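Uncharacterized protein MJ0764 (Methanocaldococcus jannaschii, PDB 2B8M) is of unknown function but adopts the double-stranded beta-helix fold of the RmlC-like cupins, a family whose members often bind small molecules or metals inside the barrel. Local coordinates at residues I54-E66 with V76-N88. Numbering follows the deposited sequence.
Sequences IKGEMTLTLEDQE and VYVPFNVKMLIQN. With EDO (1,2-ethanediol), chain G.
Leu60 and Leu62 of strand 57-62 turn their side chains into the cupin barrel, where they meet residues of both strand 83-87, the antiparallel neighbour, and strand 76-78 in the opposing sheet. Non-hydrogen-bonded pairing of Leu60 with Ile86 and Leu62 with Met84 sets all four on one face. Leu60 forks: CD1 lies 3.8 Å from Ile86 CG1, the two side chains crossing at a slant, while CD2 reaches Val76 CG1 at 3.9 Å, their side chains running antiparallel past one another. Leu62 runs alongside Met84, a selenomethionine; Leu62 CD2 lies 3.4 Å from Met84 CB, tighter than usual van der Waals contact, and also touches Val78 CG1. Aliphatic side chains and selenomethionine suit this interior because they fill it without needing polar partners. On the other face, beside Leu85, one water links Thr59 O, Thr61 OG1 and Gln87 NE2. At the type II' turn Leu62 to Gln65, Glu63 folds back at chi2 (-71°), bringing OE2 2.9 Å from Lys83 N in a nearly straight bond (175°) that meets the carboxylate from above its plane. OE2 also accepts from a water that donates to Asn81 O as well. Without this carboxylate, as with an alanine here, the Lys83 amide would probably lose its acceptor and the bridging water one of its partners. Glu63 N to Lys83 O (2.8 Å) carries the main-chain pairing one step past Thr61-Leu85, so apolar packing inside is joined by a carboxylate satisfying a backbone N-H at the strand end.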
# COMPACT_ATOMS: atom_id res chain seq x y z
N ILE A 54 1.83 -8.37 -3.54
CA ILE A 54 0.54 -8.95 -3.86
C ILE A 54 0.55 -10.08 -4.87
O ILE A 54 -0.47 -10.75 -5.00
CB ILE A 54 -0.49 -7.90 -4.24
CG1 ILE A 54 -0.05 -7.15 -5.49
CG2 ILE A 54 -0.69 -6.86 -3.07
CD1 ILE A 54 -1.29 -6.39 -6.11
N LYS A 55 1.67 -10.33 -5.55
CA LYS A 55 1.79 -11.51 -6.41
C LYS A 55 3.24 -11.92 -6.55
O LYS A 55 4.14 -11.08 -6.60
CB LYS A 55 1.22 -11.19 -7.79
CG LYS A 55 1.28 -12.32 -8.76
CD LYS A 55 0.53 -11.99 -10.04
N GLY A 56 3.47 -13.23 -6.60
CA GLY A 56 4.79 -13.76 -6.85
C GLY A 56 5.71 -13.74 -5.64
O GLY A 56 5.27 -13.75 -4.49
N GLU A 57 7.01 -13.73 -5.92
CA GLU A 57 8.03 -13.87 -4.91
C GLU A 57 9.15 -12.89 -5.18
O GLU A 57 9.66 -12.82 -6.31
CB GLU A 57 8.57 -15.30 -4.93
CG GLU A 57 9.66 -15.60 -3.89
CD GLU A 57 10.01 -17.07 -3.85
OE1 GLU A 57 9.10 -17.90 -4.07
OE2 GLU A 57 11.19 -17.40 -3.63
N MSE A 58 9.53 -12.15 -4.14
CA MSE A 58 10.58 -11.17 -4.21
C MSE A 58 11.82 -11.74 -3.57
O MSE A 58 11.73 -12.36 -2.54
CB MSE A 58 10.17 -9.93 -3.41
CG MSE A 58 11.28 -8.92 -3.26
SE MSE A 58 10.74 -7.45 -2.11
CE MSE A 58 9.24 -6.72 -3.28
N THR A 59 12.97 -11.48 -4.18
CA THR A 59 14.25 -11.76 -3.58
C THR A 59 14.83 -10.40 -3.22
O THR A 59 15.10 -9.55 -4.09
CB THR A 59 15.14 -12.57 -4.54
OG1 THR A 59 14.50 -13.81 -4.82
CG2 THR A 59 16.48 -12.87 -3.92
N LEU A 60 14.99 -10.18 -1.92
CA LEU A 60 15.40 -8.91 -1.35
C LEU A 60 16.76 -9.08 -0.67
O LEU A 60 16.92 -9.88 0.23
CB LEU A 60 14.37 -8.48 -0.30
CG LEU A 60 14.67 -7.15 0.37
CD1 LEU A 60 14.59 -6.02 -0.63
CD2 LEU A 60 13.71 -6.92 1.53
N THR A 61 17.77 -8.37 -1.15
CA THR A 61 19.07 -8.37 -0.54
C THR A 61 19.31 -7.01 0.09
O THR A 61 19.30 -5.99 -0.60
CB THR A 61 20.21 -8.72 -1.55
OG1 THR A 61 19.85 -9.92 -2.28
CG2 THR A 61 21.48 -8.99 -0.83
N LEU A 62 19.55 -7.02 1.40
CA LEU A 62 19.80 -5.83 2.15
C LEU A 62 21.21 -5.88 2.70
O LEU A 62 21.65 -6.89 3.29
CB LEU A 62 18.82 -5.67 3.31
CG LEU A 62 17.34 -5.60 2.98
CD1 LEU A 62 16.58 -5.33 4.27
CD2 LEU A 62 17.03 -4.53 1.95
N GLU A 63 21.93 -4.79 2.50
CA GLU A 63 23.30 -4.68 2.99
C GLU A 63 24.12 -5.93 2.74
O GLU A 63 24.21 -6.35 1.60
CB GLU A 63 23.33 -4.23 4.45
CG GLU A 63 22.77 -2.87 4.72
CD GLU A 63 23.62 -1.71 4.21
OE1 GLU A 63 24.83 -1.87 4.00
OE2 GLU A 63 23.07 -0.59 4.03
N ASP A 64 24.70 -6.52 3.79
CA ASP A 64 25.59 -7.70 3.69
C ASP A 64 24.88 -9.03 3.96
O ASP A 64 25.54 -10.08 4.08
CB ASP A 64 26.78 -7.53 4.66
CG ASP A 64 27.79 -6.50 4.15
N GLN A 65 23.56 -8.98 4.04
CA GLN A 65 22.75 -10.18 4.28
C GLN A 65 22.70 -11.05 3.04
O GLN A 65 22.83 -10.58 1.92
CB GLN A 65 21.30 -9.81 4.61
CG GLN A 65 21.10 -8.91 5.81
CD GLN A 65 19.65 -8.79 6.27
OE1 GLN A 65 18.68 -8.90 5.49
NE2 GLN A 65 19.49 -8.54 7.54
N GLU A 66 22.48 -12.35 3.28
CA GLU A 66 22.04 -13.24 2.21
C GLU A 66 20.69 -12.76 1.66
O GLU A 66 19.92 -12.07 2.34
CB GLU A 66 21.94 -14.68 2.72
CG GLU A 66 23.28 -15.23 3.22
CD GLU A 66 24.39 -15.15 2.18
OE1 GLU A 66 24.14 -15.51 1.00
OE2 GLU A 66 25.50 -14.70 2.54
N VAL A 76 6.91 -6.03 3.82
CA VAL A 76 8.29 -6.01 4.31
C VAL A 76 8.74 -4.58 4.54
O VAL A 76 8.72 -3.75 3.62
CB VAL A 76 9.26 -6.71 3.33
CG1 VAL A 76 10.70 -6.67 3.92
CG2 VAL A 76 8.83 -8.12 3.01
N TYR A 77 9.16 -4.29 5.77
CA TYR A 77 9.72 -3.00 6.15
C TYR A 77 11.21 -2.96 5.88
O TYR A 77 11.93 -3.86 6.31
CB TYR A 77 9.53 -2.77 7.64
CG TYR A 77 10.31 -1.62 8.22
CD1 TYR A 77 10.11 -0.32 7.78
CD2 TYR A 77 11.24 -1.84 9.22
CE1 TYR A 77 10.81 0.73 8.36
CE2 TYR A 77 11.94 -0.80 9.80
CZ TYR A 77 11.72 0.48 9.38
OH TYR A 77 12.46 1.49 9.96
N VAL A 78 11.66 -1.92 5.19
CA VAL A 78 13.11 -1.66 5.04
C VAL A 78 13.35 -0.28 5.63
O VAL A 78 12.73 0.68 5.22
CB VAL A 78 13.61 -1.65 3.58
CG1 VAL A 78 15.11 -1.41 3.54
CG2 VAL A 78 13.26 -2.94 2.88
N PRO A 79 14.25 -0.17 6.61
CA PRO A 79 14.54 1.13 7.16
C PRO A 79 15.15 2.10 6.14
O PRO A 79 15.75 1.68 5.14
CB PRO A 79 15.54 0.81 8.30
CG PRO A 79 15.40 -0.65 8.55
CD PRO A 79 14.99 -1.26 7.27
N PHE A 80 15.05 3.37 6.47
CA PHE A 80 15.79 4.46 5.85
C PHE A 80 17.31 4.24 5.87
O PHE A 80 17.90 3.79 6.87
CB PHE A 80 15.38 5.75 6.57
CG PHE A 80 16.16 6.95 6.19
CD1 PHE A 80 16.15 7.43 4.89
CD2 PHE A 80 16.92 7.61 7.14
CE1 PHE A 80 16.87 8.55 4.55
CE2 PHE A 80 17.65 8.74 6.81
CZ PHE A 80 17.62 9.22 5.50
N ASN A 81 17.94 4.59 4.74
CA ASN A 81 19.36 4.59 4.55
C ASN A 81 19.96 3.21 4.58
O ASN A 81 21.04 3.01 5.15
CB ASN A 81 20.03 5.49 5.59
CG ASN A 81 20.49 6.77 5.01
OD1 ASN A 81 20.85 6.84 3.83
ND2 ASN A 81 20.51 7.82 5.83
N VAL A 82 19.29 2.28 3.94
CA VAL A 82 19.70 0.89 3.86
C VAL A 82 19.89 0.50 2.38
O VAL A 82 18.99 0.75 1.54
CB VAL A 82 18.63 -0.04 4.52
CG1 VAL A 82 18.89 -1.52 4.24
CG2 VAL A 82 18.55 0.18 6.02
N LYS A 83 21.01 -0.14 2.07
CA LYS A 83 21.29 -0.61 0.72
C LYS A 83 20.43 -1.80 0.40
O LYS A 83 20.44 -2.80 1.16
CB LYS A 83 22.74 -1.00 0.57
CG LYS A 83 23.13 -1.34 -0.84
CD LYS A 83 24.62 -1.26 -1.07
CE LYS A 83 25.42 -2.09 -0.09
NZ LYS A 83 26.86 -2.10 -0.39
N MSE A 84 19.67 -1.67 -0.67
CA MSE A 84 18.75 -2.72 -1.06
C MSE A 84 18.75 -3.05 -2.54
O MSE A 84 19.07 -2.22 -3.42
CB MSE A 84 17.31 -2.36 -0.70
CG MSE A 84 16.86 -1.05 -1.32
SE MSE A 84 15.13 -0.44 -0.62
CE MSE A 84 14.11 -1.87 -1.21
N LEU A 85 18.43 -4.30 -2.79
CA LEU A 85 18.17 -4.78 -4.14
C LEU A 85 16.94 -5.69 -4.16
O LEU A 85 16.85 -6.62 -3.34
CB LEU A 85 19.33 -5.58 -4.62
CG LEU A 85 19.20 -6.23 -5.99
CD1 LEU A 85 19.02 -5.16 -7.02
CD2 LEU A 85 20.34 -7.15 -6.26
N ILE A 86 16.03 -5.38 -5.08
CA ILE A 86 14.85 -6.18 -5.33
C ILE A 86 14.96 -6.86 -6.65
O ILE A 86 15.06 -6.20 -7.69
CB ILE A 86 13.57 -5.30 -5.33
CG1 ILE A 86 13.31 -4.72 -3.93
CG2 ILE A 86 12.35 -6.06 -5.77
CD1 ILE A 86 12.23 -3.64 -3.94
N GLN A 87 14.84 -8.17 -6.61
CA GLN A 87 14.88 -9.02 -7.80
C GLN A 87 13.68 -9.95 -7.84
O GLN A 87 13.16 -10.35 -6.79
CB GLN A 87 16.14 -9.88 -7.81
CG GLN A 87 17.46 -9.17 -7.72
CD GLN A 87 18.56 -10.17 -7.59
OE1 GLN A 87 19.30 -10.46 -8.55
NE2 GLN A 87 18.66 -10.76 -6.41
N ASN A 88 13.20 -10.26 -9.05
CA ASN A 88 12.35 -11.40 -9.25
C ASN A 88 13.07 -12.52 -9.94
O ASN A 88 13.25 -12.53 -11.16
CB ASN A 88 11.08 -11.04 -10.02
CG ASN A 88 10.13 -12.24 -10.17
OD1 ASN A 88 10.27 -13.26 -9.49
ND2 ASN A 88 9.21 -12.13 -11.09
C1 EDO G . 21.74 -13.74 7.27
O1 EDO G . 21.97 -12.97 6.11
C2 EDO G . 21.32 -15.11 6.78
O2 EDO G . 20.11 -14.94 6.05
O HOH W 1 18.00 -9.40 -4.34
O HOH W 2 23.41 1.71 5.43